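Alpha-glucosidase (Pseudoalteromonas sp. K8, PDB 5HQA) hydrolyses alpha-glucosidic linkages as a calcium-binding, chloride-activated glycoside hydrolase of family 97, here holding the inhibitor acarbose in its active site. Local coordinates at residues T173-N176 with V180-S183; T315-D320 with I354-T359; T581-Y586 with N607-E612. All blocks are in the same frame, centred on the assembly; numbering follows the deposited sequence.

Interaction 1: T173-N176 with V180-S183; sequences TFKN and VHIS
Phe174 and Ile182 form the central pair of an antiparallel beta hairpin, whose strands 172-175 and 181-187 run side by side in one of the large antiparallel sheets of the N-terminal domain. They are an antiparallel hydrogen-bonded pair: Phe174 N donates to Ile182 O at 2.9 Å, and Ile182 N returns the bond to Phe174 O at 2.8 Å, both nearly straight. On the same face of the sheet the two side chains meet. CB of Ile182 lies over the Phe174 ring, 4.0 Å from its centroid and offset toward the rim, while CG2 of Ile182 reaches CZ of Phe174 at 3.6 Å. CG of Phe174 stands between its own backbone N and carbonyl carbon (chi1 58°), which swings the ring across the neighbouring strand; a flat aromatic and a branched aliphatic chain suit this buried face.

The hairpin belongs to a domain of the galactose mutarotase-like clan, and strand 141-144 flanks it on the side of Phe174 while strand 224-234 flanks the side of Ile182. On the other face, which carries the non-hydrogen-bonded pairs, CB of Lys175 sits over the centre of the His181 imidazole, 3.9 Å from the centroid, and the extended lysine chain runs alongside the ring. ND1 of His181 is bonded to Gly179 O, which fixes the ring's rotation beneath the lysine methylenes. Further along that face the hydroxyls Thr173 OG1 and Ser183 OG lie 2.8 Å apart; Thr173 OG1 is hydrogen-bonded to Phe480 O, and Ser183 OG has a weak bond to Phe172 O. Where the strands part, Asn176 N donates to Val180 O. Asparagine suits this place because its short amide reaches back to Val180 N, from which Asn176 OD1 accepts at 3.2 Å, the donor standing 43° out of the carbonyl plane.

Interaction 2: T315-D320 with I354-T359; sequences TGWDGD and IGHHET. With AC1 (4,6-dideoxy-4-{[(1S,4R,5S,6S)-4,5,6-trihydroxy-3-(hydroxymethyl)cyclohex-2-en-1-yl]amino}-alpha-D-glucopyranose), chain B.
His356 and Glu358, alternate residues of one beta-strand, meet the end of the Trp317 indole, and all three side chains meet the hydroxymethyl oxygen O6B of the valienamine unit of acarbose. His356 comes first. With CG anti to the backbone N (chi1 -174°), its ring is carried toward Trp317, and CE1 of His356 stands 3.7 Å from CZ2 of Trp317. The two aromatics meet rim to rim with planes only 20° apart; neither covers the other's face, and both turn an edge to the valienamine hydroxyl: O6B of AC1 lies in the plane of the imidazole, 3.1 Å from His356 CE1, and also at the indole edge.

His357 turns to the other side of the strand, where ND1 bonds Tyr366 OH. Glu358 points back to the Trp317 side. Its CB packs 3.6 Å from CH2 of Trp317, and the bend at chi2 (61°) then takes the carboxylate away from the indole, so that Glu358 OE1 accepts a 2.9 Å hydrogen bond from AC1 O6B. The other oxygen, OE2, is gripped by the backbone N of Ser360 and of Val390, which fixes the rotation of the carboxylate. The rigid indole is likewise anchored, its NE1 bonded to Asn314 OD1, and suits a wall of the glycan pocket.

Strand 352-358 lies between strands 307-310 and 384-388 in the parallel sheet of the TIM-barrel-type catalytic domain, with helix 363-379 packed on the His357 side, while Trp317 reaches in from the long loop between strand 307-310 and helix 339-349.

Interaction 3: T581-Y586 with N607-E612; sequences TGNDWY and NGKQFE
Asn583 O accepts a short hydrogen bond of 2.6 Å from a water that in turn accepts from Lys609 NZ at 2.8 Å, so a single water bridges the backbone of one segment to the ammonium group of the other. The lysine can span this gap because its chain is extended beyond CG, which brings the charged end to the turn at Asn583 while the methylenes trail back to its own segment. The same carbonyl oxygen, Asn583 O, also lies in the plane of the Phe611 ring, 3.6 Å from CE2, where the slightly positive C-H edge of the aromatic faces the partly negative oxygen.

The turn that offers this oxygen is an ST turn: Thr581 OG1 accepts from Asn583 N at 3.2 Å, a role open to threonine because its hydroxyl sits close to the main chain. Gly582 between them takes a positive phi (90°), a conformation that a residue lacking a side chain adopts readily. This turn leads into strand 585-591 of the C-terminal antiparallel beta domain, and Phe611 lies at the start of strand 611-618 of the same sheet. The two strands are not adjacent, for between them runs strand 653-660, whose Phe658 and Ala660 touch the Phe611 side chain.

Trp585 joins the contact at the edge of its indole. CD1 of Trp585 comes within 4.1 Å of CE2 of Phe611, with the ring planes inclined at 72°, and the two large rings meet although strand 653-660 separates their strands. The indole is held in place through NE1, which bonds Asp606 OD1, and its ring also meets that of Phe604.

Overall arrangement
The three contacts follow one another along the chain and fall in different domains: interaction 1 in the N-terminal beta domain, interaction 2 in the catalytic barrel and interaction 3 in the C-terminal beta domain. None touches another. The centres of interactions 1 and 2 are about 41 Å apart, on opposite sides of the chain's centre; those of 2 and 3 are about 44 Å apart, and those of 1 and 3 about 34 Å apart. Interaction 2 alone lines the acarbose pocket, with the Glu358 side chain about 7 Å from the calcium ion. Interaction 1 lies nearer the magnesium site, the Lys175 side chain being about 10 Å from that ion, whereas interaction 3 lies away from both metal sites.

Interaction 1: T173-N176 with V180-S183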
ATOM      1  N   THR A 173      -0.609  13.792  -0.984  1.00 10.03           N
ATOM      2  CA  THR A 173       0.003  14.431   0.177  1.00  8.70           C
ATOM      3  C   THR A 173       0.607  15.777  -0.195  1.00 10.75           C
ATOM      4  O   THR A 173       1.286  15.906  -1.219  1.00 10.16           O
ATOM      5  CB  THR A 173       1.083  13.516   0.760  1.00  8.27           C
ATOM      6  OG1 THR A 173       0.468  12.294   1.179  1.00 10.09           O
ATOM      7  CG2 THR A 173       1.782  14.173   1.951  1.00  8.73           C
ATOM      8  N   PHE A 174       0.379  16.778   0.649  1.00 10.58           N
ATOM      9  CA  PHE A 174       0.937  18.098   0.407  1.00  8.67           C
ATOM     10  C   PHE A 174       1.095  18.812   1.745  1.00 12.81           C
ATOM     11  O   PHE A 174       0.631  18.336   2.785  1.00 11.81           O
ATOM     12  CB  PHE A 174       0.052  18.892  -0.572  1.00  8.58           C
ATOM     13  CG  PHE A 174      -1.376  19.058  -0.102  1.00 12.35           C
ATOM     14  CD1 PHE A 174      -2.334  18.088  -0.392  1.00 14.97           C
ATOM     15  CD2 PHE A 174      -1.754  20.179   0.622  1.00 13.54           C
ATOM     16  CE1 PHE A 174      -3.646  18.245   0.041  1.00 15.77           C
ATOM     17  CE2 PHE A 174      -3.057  20.337   1.057  1.00 15.42           C
ATOM     18  CZ  PHE A 174      -3.998  19.374   0.766  1.00 13.35           C
ATOM     19  N   LYS A 175       1.782  19.953   1.724  1.00 11.69           N
ATOM     20  CA  LYS A 175       1.879  20.790   2.912  1.00 12.85           C
ATOM     21  C   LYS A 175       1.535  22.221   2.533  1.00 14.36           C
ATOM     22  O   LYS A 175       1.781  22.656   1.405  1.00 13.08           O
ATOM     23  CB  LYS A 175       3.275  20.742   3.556  1.00 12.50           C
ATOM     24  CG  LYS A 175       4.372  21.325   2.703  1.00 16.32           C
ATOM     25  CD  LYS A 175       5.684  21.422   3.483  1.00 19.62           C
ATOM     26  CE  LYS A 175       6.783  22.008   2.606  1.00 24.84           C
ATOM     27  NZ  LYS A 175       8.094  22.090   3.316  1.00 28.49           N
ATOM     28  N   ASN A 176       0.949  22.953   3.476  1.00 13.92           N
ATOM     29  CA  ASN A 176       0.697  24.358   3.206  1.00 12.79           C
ATOM     30  C   ASN A 176       1.862  25.182   3.750  1.00 16.53           C
ATOM     31  O   ASN A 176       2.829  24.651   4.309  1.00 17.28           O
ATOM     32  CB  ASN A 176      -0.679  24.791   3.742  1.00 15.80           C
ATOM     33  CG  ASN A 176      -0.772  24.823   5.266  1.00 19.59           C
ATOM     34  OD1 ASN A 176       0.229  24.860   5.976  1.00 18.87           O
ATOM     35  ND2 ASN A 176      -2.010  24.840   5.771  1.00 18.52           N
ATOM     36  N   VAL A 180       1.708  22.757   7.821  1.00 14.21           N
ATOM     37  CA  VAL A 180       0.724  21.717   8.090  1.00 13.19           C
ATOM     38  C   VAL A 180       0.718  20.726   6.939  1.00 14.17           C
ATOM     39  O   VAL A 180       0.598  21.115   5.770  1.00 13.46           O
ATOM     40  CB  VAL A 180      -0.666  22.338   8.284  1.00 14.37           C
ATOM     41  CG1 VAL A 180      -1.721  21.241   8.470  1.00 12.13           C
ATOM     42  CG2 VAL A 180      -0.643  23.312   9.456  1.00 13.96           C
ATOM     43  N   HIS A 181       0.846  19.439   7.257  1.00 11.23           N
ATOM     44  CA  HIS A 181       0.798  18.390   6.247  1.00  9.91           C
ATOM     45  C   HIS A 181      -0.601  17.810   6.156  1.00 11.98           C
ATOM     46  O   HIS A 181      -1.256  17.577   7.175  1.00 11.70           O
ATOM     47  CB  HIS A 181       1.794  17.277   6.552  1.00 10.35           C
ATOM     48  CG  HIS A 181       3.216  17.667   6.297  1.00 13.30           C
ATOM     49  ND1 HIS A 181       3.823  18.719   6.952  1.00 14.51           N
ATOM     50  CD2 HIS A 181       4.142  17.165   5.445  1.00 12.41           C
ATOM     51  CE1 HIS A 181       5.072  18.835   6.526  1.00 14.26           C
ATOM     52  NE2 HIS A 181       5.291  17.902   5.615  1.00 13.07           N
ATOM     53  N   ILE A 182      -1.043  17.560   4.928  1.00 10.21           N
ATOM     54  CA  ILE A 182      -2.385  17.059   4.664  1.00  9.13           C
ATOM     55  C   ILE A 182      -2.272  15.947   3.633  1.00 11.55           C
ATOM     56  O   ILE A 182      -1.453  16.025   2.712  1.00 11.36           O
ATOM     57  CB  ILE A 182      -3.315  18.187   4.169  1.00 10.63           C
ATOM     58  CG1 ILE A 182      -3.419  19.283   5.233  1.00 12.38           C
ATOM     59  CG2 ILE A 182      -4.696  17.637   3.797  1.00 11.21           C
ATOM     60  CD1 ILE A 182      -4.228  20.489   4.805  1.00 16.08           C
ATOM     61  N   SER A 183      -3.088  14.906   3.786  1.00  9.87           N
ATOM     62  CA  SER A 183      -3.119  13.845   2.788  1.00  8.46           C
ATOM     63  C   SER A 183      -4.555  13.404   2.578  1.00 11.50           C
ATOM     64  O   SER A 183      -5.267  13.124   3.549  1.00 12.05           O
ATOM     65  CB  SER A 183      -2.257  12.656   3.216  1.00  9.79           C
ATOM     66  OG  SER A 183      -2.119  11.737   2.143  1.00 10.95           O
TER

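Interaction 2: T315-D320 with I354-T359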
ATOM      1  N   THR A 315       1.915 -22.838 -17.978  1.00 18.34           N
ATOM      2  CA  THR A 315       2.023 -22.607 -19.412  1.00 19.66           C
ATOM      3  C   THR A 315       1.367 -21.283 -19.808  1.00 21.79           C
ATOM      4  O   THR A 315       0.374 -20.839 -19.215  1.00 18.48           O
ATOM      5  CB  THR A 315       1.410 -23.765 -20.201  1.00 20.65           C
ATOM      6  OG1 THR A 315       0.003 -23.836 -19.951  1.00 22.30           O
ATOM      7  CG2 THR A 315       2.061 -25.079 -19.800  1.00 21.33           C
ATOM      8  N   GLY A 316       1.963 -20.635 -20.810  1.00 20.77           N
ATOM      9  CA  GLY A 316       1.435 -19.387 -21.321  1.00 19.23           C
ATOM     10  C   GLY A 316       2.446 -18.259 -21.379  1.00 19.68           C
ATOM     11  O   GLY A 316       2.153 -17.194 -21.933  1.00 20.03           O
ATOM     12  N   TRP A 317       3.636 -18.464 -20.814  1.00 17.73           N
ATOM     13  CA  TRP A 317       4.643 -17.411 -20.796  1.00 17.55           C
ATOM     14  C   TRP A 317       5.493 -17.366 -22.058  1.00 20.21           C
ATOM     15  O   TRP A 317       6.209 -16.381 -22.260  1.00 21.30           O
ATOM     16  CB  TRP A 317       5.577 -17.565 -19.588  1.00 15.89           C
ATOM     17  CG  TRP A 317       4.910 -17.341 -18.254  1.00 15.01           C
ATOM     18  CD1 TRP A 317       4.238 -18.269 -17.513  1.00 16.53           C
ATOM     19  CD2 TRP A 317       4.858 -16.118 -17.507  1.00 14.13           C
ATOM     20  NE1 TRP A 317       3.770 -17.704 -16.353  1.00 15.14           N
ATOM     21  CE2 TRP A 317       4.139 -16.385 -16.320  1.00 14.99           C
ATOM     22  CE3 TRP A 317       5.352 -14.825 -17.721  1.00 14.02           C
ATOM     23  CZ2 TRP A 317       3.898 -15.405 -15.350  1.00 13.52           C
ATOM     24  CZ3 TRP A 317       5.110 -13.844 -16.750  1.00 14.54           C
ATOM     25  CH2 TRP A 317       4.385 -14.144 -15.583  1.00 13.50           C
ATOM     26  N   ASP A 318       5.451 -18.395 -22.900  1.00 19.33           N
ATOM     27  CA  ASP A 318       6.349 -18.421 -24.049  1.00 20.91           C
ATOM     28  C   ASP A 318       6.034 -17.289 -25.016  1.00 23.93           C
ATOM     29  O   ASP A 318       4.868 -16.973 -25.275  1.00 23.61           O
ATOM     30  CB  ASP A 318       6.253 -19.756 -24.775  1.00 21.59           C
ATOM     31  CG  ASP A 318       6.902 -20.878 -24.007  1.00 26.59           C
ATOM     32  OD1 ASP A 318       7.071 -20.747 -22.781  1.00 25.14           O
ATOM     33  OD2 ASP A 318       7.236 -21.898 -24.632  1.00 34.49           O
ATOM     34  N   GLY A 319       7.091 -16.695 -25.567  1.00 25.15           N
ATOM     35  CA  GLY A 319       6.955 -15.631 -26.537  1.00 25.38           C
ATOM     36  C   GLY A 319       7.088 -14.279 -25.882  1.00 30.65           C
ATOM     37  O   GLY A 319       8.120 -13.973 -25.276  1.00 35.18           O
ATOM     38  N   ASP A 320       6.041 -13.467 -25.974  1.00 28.53           N
ATOM     39  CA  ASP A 320       5.998 -12.163 -25.321  1.00 27.51           C
ATOM     40  C   ASP A 320       4.839 -12.215 -24.327  1.00 24.90           C
ATOM     41  O   ASP A 320       3.682 -12.005 -24.707  1.00 24.90           O
ATOM     42  CB  ASP A 320       5.830 -11.047 -26.347  1.00 34.43           C
ATOM     43  CG  ASP A 320       6.128  -9.674 -25.770  1.00 49.74           C
ATOM     44  OD1 ASP A 320       6.107  -9.528 -24.525  1.00 51.46           O
ATOM     45  OD2 ASP A 320       6.377  -8.738 -26.565  1.00 56.57           O
ATOM     46  N   ILE A 354       5.150 -20.489  -2.865  1.00 15.77           N
ATOM     47  CA  ILE A 354       4.248 -19.350  -2.973  1.00 15.78           C
ATOM     48  C   ILE A 354       3.756 -19.307  -4.414  1.00 17.91           C
ATOM     49  O   ILE A 354       4.563 -19.314  -5.353  1.00 16.66           O
ATOM     50  CB  ILE A 354       4.943 -18.044  -2.554  1.00 14.36           C
ATOM     51  CG1 ILE A 354       5.226 -18.091  -1.052  1.00 16.02           C
ATOM     52  CG2 ILE A 354       4.106 -16.835  -2.912  1.00 12.94           C
ATOM     53  CD1 ILE A 354       6.174 -17.024  -0.582  1.00 17.58           C
ATOM     54  N   GLY A 355       2.429 -19.318  -4.592  1.00 15.53           N
ATOM     55  CA  GLY A 355       1.850 -19.405  -5.917  1.00 15.54           C
ATOM     56  C   GLY A 355       1.909 -18.083  -6.665  1.00 15.57           C
ATOM     57  O   GLY A 355       2.199 -17.024  -6.102  1.00 14.57           O
ATOM     58  N   HIS A 356       1.627 -18.153  -7.964  1.00 15.46           N
ATOM     59  CA  HIS A 356       1.731 -16.972  -8.816  1.00 15.66           C
ATOM     60  C   HIS A 356       0.713 -17.074  -9.935  1.00 14.52           C
ATOM     61  O   HIS A 356       0.719 -18.054 -10.688  1.00 15.21           O
ATOM     62  CB  HIS A 356       3.135 -16.818  -9.404  1.00 13.27           C
ATOM     63  CG  HIS A 356       3.315 -15.543 -10.165  1.00 15.13           C
ATOM     64  ND1 HIS A 356       3.756 -15.508 -11.471  1.00 14.93           N
ATOM     65  CD2 HIS A 356       3.091 -14.256  -9.806  1.00 14.96           C
ATOM     66  CE1 HIS A 356       3.812 -14.250 -11.879  1.00 15.24           C
ATOM     67  NE2 HIS A 356       3.415 -13.470 -10.887  1.00 14.92           N
ATOM     68  N   HIS A 357      -0.134 -16.051 -10.050  1.00 12.88           N
ATOM     69  CA  HIS A 357      -1.191 -15.961 -11.057  1.00 13.53           C
ATOM     70  C   HIS A 357      -1.038 -14.618 -11.763  1.00 14.70           C
ATOM     71  O   HIS A 357      -1.640 -13.634 -11.333  1.00 15.23           O
ATOM     72  CB  HIS A 357      -2.580 -16.072 -10.423  1.00 13.18           C
ATOM     73  CG  HIS A 357      -2.908 -17.431  -9.894  1.00 14.39           C
ATOM     74  ND1 HIS A 357      -3.958 -17.650  -9.033  1.00 16.39           N
ATOM     75  CD2 HIS A 357      -2.338 -18.641 -10.107  1.00 16.31           C
ATOM     76  CE1 HIS A 357      -4.020 -18.936  -8.731  1.00 17.84           C
ATOM     77  NE2 HIS A 357      -3.048 -19.560  -9.372  1.00 18.05           N
ATOM     78  N   GLU A 358      -0.243 -14.567 -12.832  1.00 15.16           N
ATOM     79  CA  GLU A 358      -0.199 -13.386 -13.689  1.00 14.45           C
ATOM     80  C   GLU A 358      -1.275 -13.501 -14.764  1.00 15.54           C
ATOM     81  O   GLU A 358      -1.367 -14.525 -15.450  1.00 15.44           O
ATOM     82  CB  GLU A 358       1.176 -13.227 -14.344  1.00 13.43           C
ATOM     83  CG  GLU A 358       1.241 -12.087 -15.369  1.00 13.20           C
ATOM     84  CD  GLU A 358       0.951 -10.718 -14.752  1.00 16.25           C
ATOM     85  OE1 GLU A 358       1.678 -10.305 -13.819  1.00 18.75           O
ATOM     86  OE2 GLU A 358      -0.013 -10.047 -15.190  1.00 13.61           O
ATOM     87  N   THR A 359      -2.079 -12.448 -14.918  1.00 13.73           N
ATOM     88  CA  THR A 359      -3.160 -12.456 -15.892  1.00 11.92           C
ATOM     89  C   THR A 359      -2.823 -11.720 -17.179  1.00 15.89           C
ATOM     90  O   THR A 359      -3.547 -11.882 -18.168  1.00 14.62           O
ATOM     91  CB  THR A 359      -4.417 -11.816 -15.301  1.00 14.63           C
ATOM     92  OG1 THR A 359      -4.173 -10.418 -15.093  1.00 13.72           O
ATOM     93  CG2 THR A 359      -4.787 -12.476 -13.970  1.00 15.47           C
TER
HETATM   94  C1  AC1 B   3       5.515  -3.867 -16.935  1.00 28.84           C
HETATM   95  O2  AC1 B   3       4.376  -2.072 -15.833  1.00 22.59           O
HETATM   96  C2  AC1 B   3       4.601  -3.491 -15.779  1.00 22.81           C
HETATM   97  C4A AC1 B   3       6.338  -9.700 -11.777  1.00 15.05           C
HETATM   98  C3  AC1 B   3       5.180  -3.907 -14.453  1.00 17.22           C
HETATM   99  O3  AC1 B   3       4.329  -3.474 -13.377  1.00 15.78           O
HETATM  100  C4  AC1 B   3       5.388  -5.399 -14.433  1.00 15.63           C
HETATM  101  N4A AC1 B   3       5.683  -5.941 -13.069  1.00 14.18           N
HETATM  102  C5  AC1 B   3       6.570  -5.539 -15.380  1.00 23.06           C
HETATM  103  O5  AC1 B   3       6.089  -5.242 -16.757  1.00 25.95           O
HETATM  104  C6  AC1 B   3       7.221  -6.887 -15.381  1.00 22.42           C
HETATM  105  C1B AC1 B   3       4.860  -7.140 -12.674  1.00 19.62           C
HETATM  106  C2B AC1 B   3       5.224  -7.588 -11.108  1.00 19.86           C
HETATM  107  O2B AC1 B   3       5.148  -6.416 -10.296  1.00 13.05           O
HETATM  108  C3B AC1 B   3       6.463  -8.248 -11.039  1.00 18.63           C
HETATM  109  O3B AC1 B   3       6.904  -8.490  -9.679  1.00 17.17           O
HETATM  110  O4  AC1 B   3       7.604 -10.327 -11.838  1.00 14.28           O
HETATM  111  C5B AC1 B   3       5.782  -9.612 -13.107  1.00 14.41           C
HETATM  112  C7B AC1 B   3       4.985  -8.262 -13.543  1.00 14.01           C
HETATM  113  C6B AC1 B   3       5.429 -10.934 -13.808  1.00 15.74           C
HETATM  114  O6B AC1 B   3       4.279 -11.440 -13.204  1.00 22.24           O

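Interaction 3: T581-Y586 with N607-E612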
ATOM      1  N   THR A 581      10.378 -13.183  20.501  1.00 23.87           N
ATOM      2  CA  THR A 581       9.922 -13.104  21.886  1.00 24.70           C
ATOM      3  C   THR A 581       8.973 -11.940  22.124  1.00 22.83           C
ATOM      4  O   THR A 581       8.231 -11.950  23.111  1.00 22.87           O
ATOM      5  CB  THR A 581      11.116 -12.954  22.824  1.00 25.45           C
ATOM      6  OG1 THR A 581      11.792 -11.721  22.529  1.00 22.89           O
ATOM      7  CG2 THR A 581      12.073 -14.107  22.645  1.00 24.68           C
ATOM      8  N   GLY A 582       8.996 -10.933  21.261  1.00 20.69           N
ATOM      9  CA  GLY A 582       8.272  -9.707  21.514  1.00 21.16           C
ATOM     10  C   GLY A 582       9.059  -8.657  22.267  1.00 21.75           C
ATOM     11  O   GLY A 582       8.515  -7.583  22.547  1.00 22.89           O
ATOM     12  N   ASN A 583      10.328  -8.917  22.587  1.00 19.66           N
ATOM     13  CA  ASN A 583      11.105  -7.966  23.370  1.00 19.79           C
ATOM     14  C   ASN A 583      12.031  -7.078  22.548  1.00 19.94           C
ATOM     15  O   ASN A 583      12.456  -6.036  23.057  1.00 21.18           O
ATOM     16  CB  ASN A 583      11.941  -8.704  24.418  1.00 21.46           C
ATOM     17  CG  ASN A 583      11.089  -9.482  25.386  1.00 25.34           C
ATOM     18  OD1 ASN A 583      11.387 -10.635  25.697  1.00 30.00           O
ATOM     19  ND2 ASN A 583      10.016  -8.864  25.858  1.00 21.27           N
ATOM     20  N   ASP A 584      12.360  -7.448  21.307  1.00 19.08           N
ATOM     21  CA  ASP A 584      13.313  -6.666  20.526  1.00 17.22           C
ATOM     22  C   ASP A 584      12.636  -5.502  19.807  1.00 19.07           C
ATOM     23  O   ASP A 584      11.499  -5.613  19.332  1.00 16.90           O
ATOM     24  CB  ASP A 584      14.021  -7.541  19.494  1.00 16.21           C
ATOM     25  CG  ASP A 584      14.997  -8.504  20.116  1.00 18.18           C
ATOM     26  OD1 ASP A 584      15.681  -9.211  19.344  1.00 18.61           O
ATOM     27  OD2 ASP A 584      15.084  -8.552  21.368  1.00 19.65           O
ATOM     28  N   TRP A 585      13.358  -4.386  19.723  1.00 17.44           N
ATOM     29  CA  TRP A 585      13.011  -3.252  18.879  1.00 16.05           C
ATOM     30  C   TRP A 585      13.906  -3.240  17.649  1.00 16.41           C
ATOM     31  O   TRP A 585      15.019  -3.770  17.657  1.00 15.63           O
ATOM     32  CB  TRP A 585      13.176  -1.927  19.625  1.00 15.57           C
ATOM     33  CG  TRP A 585      12.085  -1.600  20.594  1.00 17.50           C
ATOM     34  CD1 TRP A 585      11.990  -1.999  21.900  1.00 19.15           C
ATOM     35  CD2 TRP A 585      10.953  -0.765  20.343  1.00 17.12           C
ATOM     36  NE1 TRP A 585      10.855  -1.469  22.475  1.00 18.15           N
ATOM     37  CE2 TRP A 585      10.202  -0.709  21.539  1.00 16.32           C
ATOM     38  CE3 TRP A 585      10.496  -0.060  19.219  1.00 17.05           C
ATOM     39  CZ2 TRP A 585       9.018   0.019  21.642  1.00 15.78           C
ATOM     40  CZ3 TRP A 585       9.314   0.659  19.322  1.00 15.97           C
ATOM     41  CH2 TRP A 585       8.592   0.691  20.528  1.00 17.28           C
ATOM     42  N   TYR A 586      13.409  -2.611  16.589  1.00 13.59           N
ATOM     43  CA  TYR A 586      14.156  -2.455  15.352  1.00 13.77           C
ATOM     44  C   TYR A 586      14.031  -1.019  14.875  1.00 14.51           C
ATOM     45  O   TYR A 586      13.021  -0.361  15.123  1.00 15.30           O
ATOM     46  CB  TYR A 586      13.644  -3.410  14.274  1.00 14.53           C
ATOM     47  CG  TYR A 586      14.094  -4.830  14.504  1.00 14.42           C
ATOM     48  CD1 TYR A 586      13.477  -5.632  15.464  1.00 15.33           C
ATOM     49  CD2 TYR A 586      15.150  -5.361  13.775  1.00 14.66           C
ATOM     50  CE1 TYR A 586      13.908  -6.933  15.689  1.00 16.36           C
ATOM     51  CE2 TYR A 586      15.580  -6.655  13.984  1.00 15.43           C
ATOM     52  CZ  TYR A 586      14.960  -7.433  14.939  1.00 16.69           C
ATOM     53  OH  TYR A 586      15.393  -8.719  15.136  1.00 16.65           O
ATOM     54  N   ASN A 607      11.545   1.082  29.302  0.51 29.00           N
ATOM     55  CA  ASN A 607      12.252   1.634  30.448  0.51 32.30           C
ATOM     56  C   ASN A 607      12.781   0.513  31.331  0.51 31.38           C
ATOM     57  O   ASN A 607      12.134  -0.525  31.503  0.51 30.00           O
ATOM     58  CB  ASN A 607      11.327   2.554  31.247  0.51 36.38           C
ATOM     59  CG  ASN A 607      10.931   3.795  30.472  0.51 39.57           C
ATOM     60  OD1 ASN A 607      11.739   4.370  29.737  0.51 43.01           O
ATOM     61  ND2 ASN A 607       9.679   4.212  30.623  0.51 42.81           N
ATOM     62  N   GLY A 608      13.978   0.719  31.877  1.00 31.07           N
ATOM     63  CA  GLY A 608      14.565  -0.247  32.782  1.00 31.02           C
ATOM     64  C   GLY A 608      15.118  -1.500  32.144  1.00 33.73           C
ATOM     65  O   GLY A 608      15.553  -2.397  32.870  1.00 34.08           O
ATOM     66  N   LYS A 609      15.114  -1.606  30.819  1.00 31.15           N
ATOM     67  CA  LYS A 609      15.688  -2.754  30.136  1.00 29.24           C
ATOM     68  C   LYS A 609      16.993  -2.369  29.456  1.00 27.56           C
ATOM     69  O   LYS A 609      17.161  -1.242  28.982  1.00 28.69           O
ATOM     70  CB  LYS A 609      14.735  -3.317  29.082  1.00 33.48           C
ATOM     71  CG  LYS A 609      13.537  -4.067  29.616  1.00 42.01           C
ATOM     72  CD  LYS A 609      12.991  -4.975  28.510  1.00 48.71           C
ATOM     73  CE  LYS A 609      11.630  -5.557  28.861  1.00 53.24           C
ATOM     74  NZ  LYS A 609      11.150  -6.453  27.768  1.00 55.49           N
ATOM     75  N   GLN A 610      17.918  -3.317  29.407  0.54 25.63           N
ATOM     76  CA  GLN A 610      19.163  -3.133  28.681  0.54 25.61           C
ATOM     77  C   GLN A 610      19.068  -3.817  27.323  0.54 23.93           C
ATOM     78  O   GLN A 610      18.531  -4.923  27.206  0.54 23.92           O
ATOM     79  CB  GLN A 610      20.345  -3.683  29.479  0.54 27.90           C
ATOM     80  CG  GLN A 610      21.698  -3.338  28.880  0.54 31.37           C
ATOM     81  CD  GLN A 610      22.827  -3.456  29.882  0.54 34.56           C
ATOM     82  OE1 GLN A 610      22.751  -2.922  30.989  0.54 39.33           O
ATOM     83  NE2 GLN A 610      23.880  -4.161  29.503  0.54 35.65           N
ATOM     84  N   PHE A 611      19.578  -3.145  26.293  1.00 21.37           N
ATOM     85  CA  PHE A 611      19.586  -3.676  24.937  1.00 20.37           C
ATOM     86  C   PHE A 611      21.001  -3.663  24.378  1.00 22.44           C
ATOM     87  O   PHE A 611      21.834  -2.836  24.760  1.00 23.53           O
ATOM     88  CB  PHE A 611      18.676  -2.881  23.990  1.00 20.15           C
ATOM     89  CG  PHE A 611      17.232  -2.878  24.391  1.00 20.60           C
ATOM     90  CD1 PHE A 611      16.786  -2.058  25.420  1.00 19.08           C
ATOM     91  CD2 PHE A 611      16.313  -3.673  23.724  1.00 18.78           C
ATOM     92  CE1 PHE A 611      15.446  -2.046  25.792  1.00 18.60           C
ATOM     93  CE2 PHE A 611      14.969  -3.661  24.087  1.00 17.90           C
ATOM     94  CZ  PHE A 611      14.537  -2.846  25.123  1.00 18.49           C
ATOM     95  N   GLU A 612      21.267  -4.597  23.474  1.00 19.13           N
ATOM     96  CA  GLU A 612      22.480  -4.583  22.669  1.00 19.18           C
ATOM     97  C   GLU A 612      22.076  -4.162  21.265  1.00 19.27           C
ATOM     98  O   GLU A 612      21.442  -4.935  20.539  1.00 19.42           O
ATOM     99  CB  GLU A 612      23.167  -5.942  22.657  1.00 22.27           C
ATOM    100  CG  GLU A 612      24.471  -5.935  21.875  1.00 25.20           C
ATOM    101  CD  GLU A 612      25.108  -7.311  21.789  1.00 31.67           C
ATOM    102  OE1 GLU A 612      24.515  -8.209  21.153  1.00 32.35           O
ATOM    103  OE2 GLU A 612      26.203  -7.495  22.366  1.00 34.08           O
TER
HETATM  104  O   HOH W   1      11.577  -5.102  25.364  1.00 21.89           O